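Local coordinates for protein CurJ (Moorea producens 3L, PDB 5TZ6) that catalyses, as the dehydratase domain of a polyketide synthase module in curacin biosynthesis, a vinylogous dehydration, at residues A156-K161 / W260-G265; R174-G179 / A300-L305; E186-W189 / E194-C197; S224-V229 / N237-P242. The protein carries 1 engineered substitution. One frame throughout, in Å; residues are numbered along the deposited sequence.

Contact 1 (A156-K161 / W260-G265)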
loop_
_atom_site.group_PDB
_atom_site.type_symbol
_atom_site.label_atom_id
_atom_site.label_comp_id
_atom_site.label_asym_id
_atom_site.label_seq_id
_atom_site.Cartn_x
_atom_site.Cartn_y
_atom_site.Cartn_z
ATOM N N ALA A 156 31.721 -31.428 21.991
ATOM C CA ALA A 156 32.695 -31.832 22.996
ATOM C C ALA A 156 32.728 -30.875 24.182
ATOM O O ALA A 156 32.852 -31.316 25.329
ATOM C CB ALA A 156 34.087 -31.930 22.365
ATOM N N ARG A 157 32.637 -29.569 23.926
ATOM C CA ARG A 157 32.596 -28.594 25.010
ATOM C C ARG A 157 31.257 -28.585 25.738
ATOM O O ARG A 157 31.205 -28.202 26.911
ATOM C CB ARG A 157 32.901 -27.193 24.476
ATOM C CG ARG A 157 34.330 -27.019 23.994
ATOM C CD ARG A 157 34.614 -25.587 23.594
ATOM N NE ARG A 157 33.739 -25.148 22.514
ATOM C CZ ARG A 157 34.042 -24.178 21.660
ATOM N NH1 ARG A 157 33.187 -23.840 20.704
ATOM N NH2 ARG A 157 35.206 -23.549 21.757
ATOM N N CYS A 158 30.184 -29.004 25.081
ATOM C CA CYS A 158 28.845 -28.985 25.660
ATOM C C CYS A 158 28.396 -30.429 25.809
ATOM O O CYS A 158 27.925 -31.045 24.847
ATOM C CB CYS A 158 27.882 -28.195 24.781
ATOM S SG CYS A 158 28.482 -26.573 24.268
ATOM N N SER A 159 28.545 -30.974 27.013
ATOM C CA SER A 159 28.240 -32.377 27.228
ATOM C C SER A 159 27.293 -32.651 28.390
ATOM O O SER A 159 26.935 -33.815 28.596
ATOM C CB SER A 159 29.539 -33.174 27.431
ATOM O OG SER A 159 30.324 -32.623 28.473
ATOM N N GLN A 160 26.861 -31.640 29.143
ATOM C CA GLN A 160 25.917 -31.896 30.232
ATOM C C GLN A 160 24.502 -31.794 29.674
ATOM O O GLN A 160 23.925 -30.708 29.606
ATOM C CB GLN A 160 26.132 -30.941 31.398
ATOM C CG GLN A 160 25.066 -31.088 32.468
ATOM C CD GLN A 160 25.224 -30.104 33.603
ATOM O OE1 GLN A 160 26.287 -29.510 33.783
ATOM N NE2 GLN A 160 24.162 -29.923 34.379
ATOM N N LYS A 161 23.931 -32.933 29.294
ATOM C CA LYS A 161 22.556 -32.954 28.815
ATOM C C LYS A 161 21.592 -32.492 29.903
ATOM O O LYS A 161 21.726 -32.863 31.071
ATOM C CB LYS A 161 22.177 -34.356 28.339
ATOM C CG LYS A 161 20.837 -34.405 27.630
ATOM C CD LYS A 161 20.615 -35.747 26.956
ATOM C CE LYS A 161 19.261 -35.803 26.266
ATOM N NZ LYS A 161 19.149 -34.768 25.200
ATOM N N TRP A 260 20.722 -26.769 14.547
ATOM C CA TRP A 260 21.523 -26.661 15.758
ATOM C C TRP A 260 21.697 -25.191 16.110
ATOM O O TRP A 260 21.890 -24.356 15.224
ATOM C CB TRP A 260 22.893 -27.317 15.588
ATOM C CG TRP A 260 22.847 -28.808 15.406
ATOM C CD1 TRP A 260 22.917 -29.490 14.225
ATOM C CD2 TRP A 260 22.734 -29.801 16.434
ATOM N NE1 TRP A 260 22.850 -30.843 14.455
ATOM C CE2 TRP A 260 22.740 -31.060 15.802
ATOM C CE3 TRP A 260 22.630 -29.747 17.828
ATOM C CZ2 TRP A 260 22.645 -32.252 16.513
ATOM C CZ3 TRP A 260 22.538 -30.929 18.532
ATOM C CH2 TRP A 260 22.544 -32.167 17.875
ATOM N N CYS A 261 21.641 -24.880 17.402
ATOM C CA CYS A 261 21.772 -23.513 17.886
ATOM C C CYS A 261 22.831 -23.465 18.978
ATOM O O CYS A 261 22.633 -24.023 20.062
ATOM C CB CYS A 261 20.439 -22.984 18.411
ATOM S SG CYS A 261 20.583 -21.327 19.080
ATOM N N TYR A 262 23.934 -22.776 18.711
ATOM C CA TYR A 262 25.032 -22.631 19.655
ATOM C C TYR A 262 25.027 -21.218 20.213
ATOM O O TYR A 262 24.966 -20.250 19.457
ATOM C CB TYR A 262 26.368 -22.935 18.980
ATOM C CG TYR A 262 27.583 -22.701 19.850
ATOM C CD1 TYR A 262 27.742 -23.377 21.053
ATOM C CD2 TYR A 262 28.591 -21.827 19.449
ATOM C CE1 TYR A 262 28.857 -23.171 21.845
ATOM C CE2 TYR A 262 29.713 -21.619 20.233
ATOM C CZ TYR A 262 29.839 -22.292 21.430
ATOM O OH TYR A 262 30.951 -22.088 22.217
ATOM N N THR A 263 25.070 -21.102 21.533
ATOM C CA THR A 263 24.989 -19.817 22.209
ATOM C C THR A 263 26.091 -19.739 23.248
ATOM O O THR A 263 26.416 -20.741 23.891
ATOM C CB THR A 263 23.629 -19.615 22.905
ATOM O OG1 THR A 263 22.570 -19.637 21.938
ATOM C CG2 THR A 263 23.604 -18.290 23.652
ATOM N N CYS A 264 26.676 -18.556 23.403
ATOM C CA CYS A 264 27.605 -18.328 24.502
ATOM C C CYS A 264 27.425 -16.909 25.008
ATOM O O CYS A 264 27.045 -16.013 24.255
ATOM C CB CYS A 264 29.064 -18.580 24.097
ATOM S SG CYS A 264 29.466 -18.108 22.416
ATOM N N GLY A 265 27.674 -16.714 26.291
ATOM C CA GLY A 265 27.442 -15.417 26.889
ATOM C C GLY A 265 27.394 -15.509 28.397
ATOM O O GLY A 265 27.511 -16.585 28.988
#

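Contact 2 (R174-G179 / A300-L305)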
loop_
_atom_site.group_PDB
_atom_site.type_symbol
_atom_site.label_atom_id
_atom_site.label_comp_id
_atom_site.label_asym_id
_atom_site.label_seq_id
_atom_site.Cartn_x
_atom_site.Cartn_y
_atom_site.Cartn_z
ATOM N N ARG A 174 7.272 -17.381 34.941
ATOM C CA ARG A 174 7.188 -15.938 34.764
ATOM C C ARG A 174 5.931 -15.511 34.019
ATOM O O ARG A 174 5.850 -14.362 33.574
ATOM C CB ARG A 174 8.429 -15.412 34.033
ATOM C CG ARG A 174 9.620 -15.173 34.952
ATOM C CD ARG A 174 10.374 -16.466 35.233
ATOM N NE ARG A 174 11.512 -16.244 36.122
ATOM C CZ ARG A 174 12.174 -17.216 36.746
ATOM N NH1 ARG A 174 11.815 -18.480 36.568
ATOM N NH2 ARG A 174 13.191 -16.926 37.546
ATOM N N GLN A 175 4.957 -16.407 33.867
ATOM C CA GLN A 175 3.720 -16.144 33.138
ATOM C C GLN A 175 3.947 -15.992 31.645
ATOM O O GLN A 175 3.140 -15.361 30.957
ATOM C CB GLN A 175 3.002 -14.903 33.676
ATOM C CG GLN A 175 2.892 -14.893 35.173
ATOM C CD GLN A 175 2.330 -16.185 35.700
ATOM O OE1 GLN A 175 1.387 -16.747 35.136
ATOM N NE2 GLN A 175 2.926 -16.688 36.770
ATOM N N ILE A 176 5.040 -16.537 31.125
ATOM C CA ILE A 176 5.277 -16.599 29.690
ATOM C C ILE A 176 4.943 -18.024 29.265
ATOM O O ILE A 176 5.767 -18.936 29.381
ATOM C CB ILE A 176 6.706 -16.199 29.318
ATOM C CG1 ILE A 176 6.976 -14.759 29.756
ATOM C CG2 ILE A 176 6.907 -16.318 27.820
ATOM C CD1 ILE A 176 8.418 -14.339 29.621
ATOM N N HIS A 177 3.716 -18.205 28.783
ATOM C CA HIS A 177 3.169 -19.509 28.425
ATOM C C HIS A 177 3.383 -19.715 26.927
ATOM O O HIS A 177 2.727 -19.065 26.098
ATOM C CB HIS A 177 1.685 -19.573 28.780
ATOM C CG HIS A 177 1.404 -19.535 30.251
ATOM N ND1 HIS A 177 0.133 -19.678 30.766
ATOM C CD2 HIS A 177 2.229 -19.408 31.316
ATOM C CE1 HIS A 177 0.185 -19.623 32.085
ATOM N NE2 HIS A 177 1.445 -19.464 32.445
ATOM N N LEU A 178 4.300 -20.619 26.586
ATOM C CA LEU A 178 4.641 -20.921 25.201
ATOM C C LEU A 178 3.827 -22.118 24.727
ATOM O O LEU A 178 3.883 -23.191 25.335
ATOM C CB LEU A 178 6.135 -21.218 25.066
ATOM C CG LEU A 178 7.149 -20.108 25.370
ATOM C CD1 LEU A 178 8.570 -20.625 25.202
ATOM C CD2 LEU A 178 6.927 -18.874 24.504
ATOM N N GLY A 179 3.092 -21.945 23.634
ATOM C CA GLY A 179 2.373 -23.048 23.032
ATOM C C GLY A 179 3.306 -23.958 22.247
ATOM O O GLY A 179 4.532 -23.850 22.303
ATOM N N ALA A 300 13.472 -8.271 33.497
ATOM C CA ALA A 300 12.257 -7.475 33.492
ATOM C C ALA A 300 11.071 -8.346 33.871
ATOM O O ALA A 300 11.095 -9.570 33.717
ATOM C CB ALA A 300 12.024 -6.819 32.128
ATOM N N ASN A 301 10.038 -7.691 34.380
ATOM C CA ASN A 301 8.765 -8.345 34.619
ATOM C C ASN A 301 7.918 -8.213 33.363
ATOM O O ASN A 301 7.561 -7.086 32.992
ATOM C CB ASN A 301 8.055 -7.713 35.802
ATOM C CG ASN A 301 6.789 -8.454 36.193
ATOM O OD1 ASN A 301 6.048 -8.945 35.337
ATOM N ND2 ASN A 301 6.528 -8.528 37.495
ATOM N N PRO A 302 7.580 -9.307 32.680
ATOM C CA PRO A 302 6.847 -9.168 31.411
ATOM C C PRO A 302 5.552 -8.399 31.555
ATOM O O PRO A 302 5.102 -7.766 30.580
ATOM C CB PRO A 302 6.601 -10.625 30.991
ATOM C CG PRO A 302 7.716 -11.389 31.648
ATOM C CD PRO A 302 7.899 -10.712 32.985
ATOM N N LYS A 303 4.965 -8.387 32.754
ATOM C CA LYS A 303 3.777 -7.574 32.979
ATOM C C LYS A 303 4.040 -6.118 32.628
ATOM O O LYS A 303 3.209 -5.468 31.981
ATOM C CB LYS A 303 3.323 -7.674 34.434
ATOM C CG LYS A 303 2.068 -6.852 34.691
ATOM C CD LYS A 303 1.830 -6.543 36.166
ATOM C CE LYS A 303 1.580 -7.783 36.996
ATOM N NZ LYS A 303 1.260 -7.417 38.412
ATOM N N ILE A 304 5.197 -5.587 33.038
ATOM C CA ILE A 304 5.450 -4.165 32.837
ATOM C C ILE A 304 5.742 -3.876 31.374
ATOM O O ILE A 304 5.407 -2.798 30.870
ATOM C CB ILE A 304 6.589 -3.679 33.753
ATOM C CG1 ILE A 304 6.476 -4.317 35.141
ATOM C CG2 ILE A 304 6.566 -2.158 33.866
ATOM C CD1 ILE A 304 5.220 -3.930 35.894
ATOM N N LEU A 305 6.348 -4.829 30.661
ATOM C CA LEU A 305 6.503 -4.662 29.223
ATOM C C LEU A 305 5.152 -4.591 28.535
ATOM O O LEU A 305 5.000 -3.867 27.546
ATOM C CB LEU A 305 7.346 -5.789 28.630
ATOM C CG LEU A 305 8.858 -5.540 28.569
ATOM C CD1 LEU A 305 9.410 -5.099 29.920
ATOM C CD2 LEU A 305 9.586 -6.783 28.065
#

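Contact 3 (E186-W189 / E194-C197)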
loop_
_atom_site.group_PDB
_atom_site.type_symbol
_atom_site.label_atom_id
_atom_site.label_comp_id
_atom_site.label_asym_id
_atom_site.label_seq_id
_atom_site.Cartn_x
_atom_site.Cartn_y
_atom_site.Cartn_z
ATOM N N GLU A 186 14.350 -29.249 21.132
ATOM C CA GLU A 186 14.141 -30.627 21.546
ATOM C C GLU A 186 15.218 -31.127 22.495
ATOM O O GLU A 186 14.922 -31.952 23.366
ATOM C CB GLU A 186 14.089 -31.555 20.330
ATOM C CG GLU A 186 12.867 -31.378 19.452
ATOM C CD GLU A 186 11.859 -32.492 19.649
ATOM O OE1 GLU A 186 12.178 -33.650 19.300
ATOM O OE2 GLU A 186 10.752 -32.214 20.158
ATOM N N GLN A 187 16.460 -30.659 22.364
ATOM C CA GLN A 187 17.509 -31.180 23.233
ATOM C C GLN A 187 18.465 -30.064 23.617
ATOM O O GLN A 187 18.625 -29.088 22.881
ATOM C CB GLN A 187 18.269 -32.325 22.555
ATOM C CG GLN A 187 17.519 -33.635 22.566
ATOM C CD GLN A 187 18.367 -34.781 22.069
ATOM O OE1 GLN A 187 18.740 -35.676 22.830
ATOM N NE2 GLN A 187 18.694 -34.752 20.782
ATOM N N VAL A 188 19.104 -30.212 24.777
ATOM C CA VAL A 188 19.947 -29.150 25.320
ATOM C C VAL A 188 21.181 -29.754 25.973
ATOM O O VAL A 188 21.074 -30.665 26.802
ATOM C CB VAL A 188 19.180 -28.272 26.326
ATOM C CG1 VAL A 188 20.052 -27.107 26.798
ATOM C CG2 VAL A 188 17.899 -27.752 25.693
ATOM N N TRP A 189 22.350 -29.223 25.617
ATOM C CA TRP A 189 23.623 -29.616 26.207
ATOM C C TRP A 189 24.304 -28.375 26.753
ATOM O O TRP A 189 24.509 -27.403 26.017
ATOM C CB TRP A 189 24.525 -30.299 25.180
ATOM C CG TRP A 189 24.022 -31.621 24.757
ATOM C CD1 TRP A 189 24.312 -32.828 25.318
ATOM C CD2 TRP A 189 23.141 -31.884 23.664
ATOM N NE1 TRP A 189 23.659 -33.830 24.645
ATOM C CE2 TRP A 189 22.933 -33.276 23.622
ATOM C CE3 TRP A 189 22.506 -31.075 22.717
ATOM C CZ2 TRP A 189 22.116 -33.880 22.672
ATOM C CZ3 TRP A 189 21.695 -31.674 21.772
ATOM C CH2 TRP A 189 21.507 -33.065 21.756
ATOM N N GLU A 194 28.367 -21.803 27.827
ATOM C CA GLU A 194 27.927 -22.038 26.460
ATOM C C GLU A 194 26.865 -23.130 26.473
ATOM O O GLU A 194 26.822 -23.961 27.384
ATOM C CB GLU A 194 29.107 -22.409 25.542
ATOM C CG GLU A 194 29.820 -23.701 25.918
ATOM C CD GLU A 194 31.274 -23.725 25.460
ATOM O OE1 GLU A 194 32.095 -24.412 26.110
ATOM O OE2 GLU A 194 31.599 -23.049 24.459
ATOM N N VAL A 195 26.003 -23.118 25.461
ATOM C CA VAL A 195 24.909 -24.076 25.362
ATOM C C VAL A 195 24.697 -24.437 23.899
ATOM O O VAL A 195 24.807 -23.582 23.014
ATOM C CB VAL A 195 23.605 -23.525 25.978
ATOM C CG1 VAL A 195 23.078 -22.365 25.152
ATOM C CG2 VAL A 195 22.555 -24.628 26.084
ATOM N N LEU A 196 24.374 -25.707 23.659
ATOM C CA LEU A 196 24.070 -26.231 22.334
ATOM C C LEU A 196 22.684 -26.855 22.362
ATOM O O LEU A 196 22.444 -27.809 23.109
ATOM C CB LEU A 196 25.111 -27.263 21.894
ATOM C CG LEU A 196 24.768 -28.076 20.641
ATOM C CD1 LEU A 196 24.973 -27.253 19.386
ATOM C CD2 LEU A 196 25.586 -29.363 20.581
ATOM N N CYS A 197 21.770 -26.295 21.579
ATOM C CA CYS A 197 20.401 -26.780 21.493
ATOM C C CYS A 197 20.176 -27.470 20.155
ATOM O O CYS A 197 20.577 -26.956 19.106
ATOM C CB CYS A 197 19.402 -25.636 21.658
ATOM S SG CYS A 197 19.484 -24.821 23.257
#

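Contact 4 (S224-V229 / N237-P242). With 7OD ((2E,5R)-5-hydroxy-2-methylhept-2-enoic acid), chain C.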
loop_
_atom_site.group_PDB
_atom_site.type_symbol
_atom_site.label_atom_id
_atom_site.label_comp_id
_atom_site.label_asym_id
_atom_site.label_seq_id
_atom_site.Cartn_x
_atom_site.Cartn_y
_atom_site.Cartn_z
ATOM N N SER A 224 17.277 -19.927 23.826
ATOM C CA SER A 224 18.442 -20.700 24.240
ATOM C C SER A 224 19.173 -20.045 25.409
ATOM O O SER A 224 19.722 -20.746 26.264
ATOM C CB SER A 224 19.403 -20.893 23.066
ATOM O OG SER A 224 19.865 -19.648 22.568
ATOM N N ILE A 225 19.179 -18.710 25.483
ATOM C CA ILE A 225 19.963 -18.067 26.534
ATOM C C ILE A 225 19.406 -18.408 27.902
ATOM O O ILE A 225 20.147 -18.399 28.891
ATOM C CB ILE A 225 20.035 -16.534 26.370
ATOM C CG1 ILE A 225 18.836 -15.870 27.043
ATOM C CG2 ILE A 225 20.154 -16.133 24.901
ATOM C CD1 ILE A 225 19.212 -14.636 27.836
ATOM N N ILE A 226 18.117 -18.737 27.980
ATOM C CA ILE A 226 17.529 -19.083 29.265
ATOM C C ILE A 226 18.296 -20.233 29.898
ATOM O O ILE A 226 18.357 -20.348 31.128
ATOM C CB ILE A 226 16.041 -19.439 29.088
ATOM C CG1 ILE A 226 15.222 -18.194 28.739
ATOM C CG2 ILE A 226 15.501 -20.148 30.335
ATOM C CD1 ILE A 226 15.350 -17.071 29.750
ATOM N N ALA A 227 18.904 -21.093 29.074
ATOM C CA ALA A 227 19.599 -22.270 29.582
ATOM C C ALA A 227 20.889 -21.932 30.315
ATOM O O ALA A 227 21.446 -22.809 30.983
ATOM C CB ALA A 227 19.893 -23.243 28.438
ATOM N N LEU A 228 21.365 -20.696 30.227
ATOM C CA LEU A 228 22.545 -20.275 30.966
ATOM C C LEU A 228 22.210 -19.540 32.256
ATOM O O LEU A 228 23.126 -19.085 32.945
ATOM C CB LEU A 228 23.426 -19.384 30.086
ATOM C CG LEU A 228 23.722 -19.919 28.688
ATOM C CD1 LEU A 228 24.415 -18.857 27.856
ATOM C CD2 LEU A 228 24.578 -21.177 28.763
ATOM N N VAL A 229 20.926 -19.407 32.595
ATOM C CA VAL A 229 20.516 -18.649 33.773
ATOM C C VAL A 229 19.485 -19.426 34.587
ATOM O O VAL A 229 18.722 -18.839 35.362
ATOM C CB VAL A 229 19.962 -17.272 33.362
ATOM C CG1 VAL A 229 20.992 -16.506 32.551
ATOM C CG2 VAL A 229 18.684 -17.442 32.570
ATOM N N ASN A 237 9.609 -13.094 39.642
ATOM C CA ASN A 237 8.723 -12.474 38.662
ATOM C C ASN A 237 9.447 -12.076 37.382
ATOM O O ASN A 237 8.786 -11.824 36.367
ATOM C CB ASN A 237 8.033 -11.241 39.244
ATOM C CG ASN A 237 6.928 -11.596 40.212
ATOM O OD1 ASN A 237 6.437 -12.722 40.207
ATOM N ND2 ASN A 237 6.516 -10.635 41.035
ATOM N N GLU A 238 10.777 -12.000 37.407
ATOM C CA GLU A 238 11.561 -11.413 36.331
ATOM C C GLU A 238 12.310 -12.476 35.540
ATOM O O GLU A 238 12.721 -13.508 36.077
ATOM C CB GLU A 238 12.597 -10.438 36.895
ATOM C CG GLU A 238 12.052 -9.144 37.452
ATOM C CD GLU A 238 13.119 -8.351 38.195
ATOM O OE1 GLU A 238 12.900 -7.151 38.455
ATOM O OE2 GLU A 238 14.179 -8.932 38.518
ATOM N N THR A 239 12.501 -12.197 34.254
ATOM C CA THR A 239 13.397 -12.972 33.411
ATOM C C THR A 239 14.108 -12.015 32.467
ATOM O O THR A 239 13.747 -10.839 32.359
ATOM C CB THR A 239 12.637 -14.055 32.632
ATOM O OG1 THR A 239 13.571 -14.909 31.959
ATOM C CG2 THR A 239 11.681 -13.424 31.622
ATOM N N PHE A 240 15.129 -12.521 31.774
ATOM C CA PHE A 240 15.844 -11.714 30.791
ATOM C C PHE A 240 15.006 -11.637 29.519
ATOM O O PHE A 240 14.704 -12.664 28.908
ATOM C CB PHE A 240 17.226 -12.302 30.500
ATOM C CG PHE A 240 18.193 -12.188 31.653
ATOM C CD1 PHE A 240 18.828 -10.986 31.928
ATOM C CD2 PHE A 240 18.465 -13.281 32.464
ATOM C CE1 PHE A 240 19.713 -10.872 32.991
ATOM C CE2 PHE A 240 19.349 -13.175 33.530
ATOM C CZ PHE A 240 19.974 -11.965 33.793
ATOM N N VAL A 241 14.630 -10.426 29.124
ATOM C CA VAL A 241 13.834 -10.220 27.917
ATOM C C VAL A 241 14.714 -9.611 26.830
ATOM O O VAL A 241 15.569 -8.762 27.125
ATOM C CB VAL A 241 12.604 -9.348 28.200
ATOM C CG1 VAL A 241 11.734 -9.248 26.955
ATOM C CG2 VAL A 241 11.814 -9.938 29.354
ATOM N N PRO A 242 14.581 -10.044 25.578
ATOM C CA PRO A 242 15.414 -9.474 24.512
ATOM C C PRO A 242 15.242 -7.967 24.443
ATOM O O PRO A 242 14.123 -7.451 24.376
ATOM C CB PRO A 242 14.892 -10.165 23.251
ATOM C CG PRO A 242 14.391 -11.487 23.747
ATOM C CD PRO A 242 13.821 -11.223 25.122
HETATM O OAB 7OD C . 7.882 -10.891 27.161
HETATM C CAA 7OD C . 8.110 -10.302 26.085
HETATM O OAI 7OD C . 7.523 -9.226 25.828
HETATM C CAC 7OD C . 9.108 -10.895 25.084
HETATM C CAK 7OD C . 9.382 -10.164 23.759
HETATM C CAD 7OD C . 9.832 -12.216 25.397
HETATM C CAE 7OD C . 10.824 -12.769 24.362
HETATM C CAF 7OD C . 11.638 -14.015 24.791
HETATM O OAH 7OD C . 11.107 -15.167 24.129
HETATM C CAG 7OD C . 11.637 -14.276 26.303
HETATM C CAJ 7OD C . 12.760 -15.268 26.614
#

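Contact 1 (A156-K161 / W260-G265)
Y262 carries its CG opposite the backbone N (chi1 175°), which swings the phenol away from strand 258-267 to the end of helix 151-157, where R157 and C158 meet it. Both of these residues have the first side-chain atom beyond CB anti to the carbonyl carbon; the R157 chain then bends at chi3, which brings its guanidinium beneath the phenol oxygen. The two side chains cross at about a right angle, yet the guanidinium and ring planes lie within 10° of parallel. Y262 OH sits over one guanidinium face, 3.2 Å from R157 NH1; the angle is too poor for a hydrogen bond, and NH1 is also 3.8 Å from Y262 CZ. What the hydroxyl does bond is the carboxylate of E194, which in addition makes a long, weak ion pair with R157 NE, so that the negative charge probably draws both groups to the same place. C158 comes to the same ring near its plane. Its SG is 4.2 Å from Y262 CE1 and 5.5 Å from the ring centroid, 77° off the ring normal. A leucine in place of Y262 would probably leave the E194 carboxylate without its hydroxyl partner and C158 SG without an aromatic edge. I154 and F282 also pack on Y262, in keeping with its burial. This is an edge-on cysteine sulfur-aromatic contact, formed where the chain leaves helix 151-157, and it joins that helix end to an inner strand of the C-terminal half of a double hotdog dehydratase fold.

Contact 2 (R174-G179 / A300-L305)
I176 and P302 meet at about a right angle, the isoleucine presenting the end of its long branch to the outer corner of the proline ring. P302 CG is the atom touched: it lies 3.6 Å from I176 CD1 and 3.9 Å from I176 CG1, so the last two carbons of the branch both press on one ring atom. That direction comes from a first torsion of -61°, with CG1 pointing opposite the carbonyl carbon, followed by an extended chi2. A polar neighbour reaches the same corner, R174 O standing 4.0 Å from P302 CG. The side chain of R174 itself starts toward the proline and then turns off; its NE bonds to E238 O and its NH1 to H170 O, both outside the two segments. Q175, with positive phi, is the C-prime residue of a Schellman motif that ends helix 164-173, and the chain passes from it directly into strand 176-178. P302 opens the short helix 302-305, and N301 is its N-cap: N301 OD1 accepts from K303 N at 2.9 Å, with the donor tilted 24° from the carbonyl plane. The first turn is closed by I304 N bonding to N301 O at 2.8 Å. L171 and T239 pack on I176, while V43 lies against P302, so the contact brings a helix end and three strands to the start of 302-305. The side chains of P302 and L305 also touch the bound hydroxy-methylheptenoic acid, L305 as a member of its pocket.

Contact 3 (E186-W189 / E194-C197)
W189 and L196 pair across the hairpin, and the tryptophan side chain crosses its partner at a slant, meeting the L196 carbonyl from its first carbon on. CB lies 3.8 Å from L196 O. With CG trans to the carbonyl carbon and beside the backbone N (chi1 -68°), the indole turns its benzene side toward strand 194-200: CE3 reaches L196 O at 3.3 Å, the oxygen standing in the ring plane at the edge, and CE3 also touches L196 CD2 at 4.1 Å. Further out, CZ3 is 4.2 Å from the same L196 O. That carbonyl therefore has the indole edge beside it while it accepts from W189 N at 2.9 Å, the donor tilted a little from the carbonyl plane. The return bond, L196 N to W189 O, is nearly straight at 171° and lies in the carbonyl plane. On the other face, V188 CG1 packs on V195 CG2 at 3.6 Å, and V188 CG2 lies beside C197 SG. V188 and C197 form a non-hydrogen-bonded pair; W189 and L196 form the hydrogen-bonded one. One step back, E186 and Q187 both face Q198 in a classic beta bulge. Together these features define an antiparallel beta hairpin toward one margin of the C-terminal hotdog sheet.

Contact 4 (S224-V229 / N237-P242)
I225, I226 and V229 lie on a turn that continues past helix 215-223 with helical angles as far as A227, and it approaches the start of strand 239-250 with I226 and F240 as the nearest CA pair, 7.7 Å apart. F240 is the main partner. V229 CG1 comes obliquely to its ring, 3.8 Å from F240 CE2, and from another direction I225 CD1 touches F240 CB at 4.1 Å, with the two side chains about perpendicular. I226 reaches T239 instead, its CD1 3.6 Å from T239 OG1, a hydroxyl whose polar partner is H170 NE2. In this hotdog half, the strand lines the ligand pocket from F240 to P242. The CB of V241 points away from 224-229, and its CG1, set opposite the backbone N (chi1 -175°), lies 3.6 Å from CAC of the bound acid; P242 CD is 3.5 Å from its CAE. An alanine in place of F240 would probably keep the touch of I225 on CB but open a gap beside V229 CG1, leaving the turn less firmly packed on the strand. F240 O is itself 4.0 Å from ligand atom CAJ, and D219 OD1 is hydrogen-bonded to the same ligand.

How the contacts relate
Contacts 1 and 3 are nearly one cluster, their centres about 5 Å apart: K161 NZ lies 2.6 Å from Q187 OE1, and the two indoles meet with W260 CZ3 3.4 Å from W189 CZ3. Contact 4 borders both, through T263 OG1 and S224 OG at 2.8 Å and through V195 packing on A227 and L228. Contacts 2 and 4 meet beside the ligand, L305 CD2 lying 3.5 Å from V241 CG1, and are also joined through the backbone by A300 N and T239 O at 2.8 Å. Contacts 1 and 2 do not touch, their nearest atoms about 14 Å apart. The pocket also includes F41, the engineered residue of this inactive mutant.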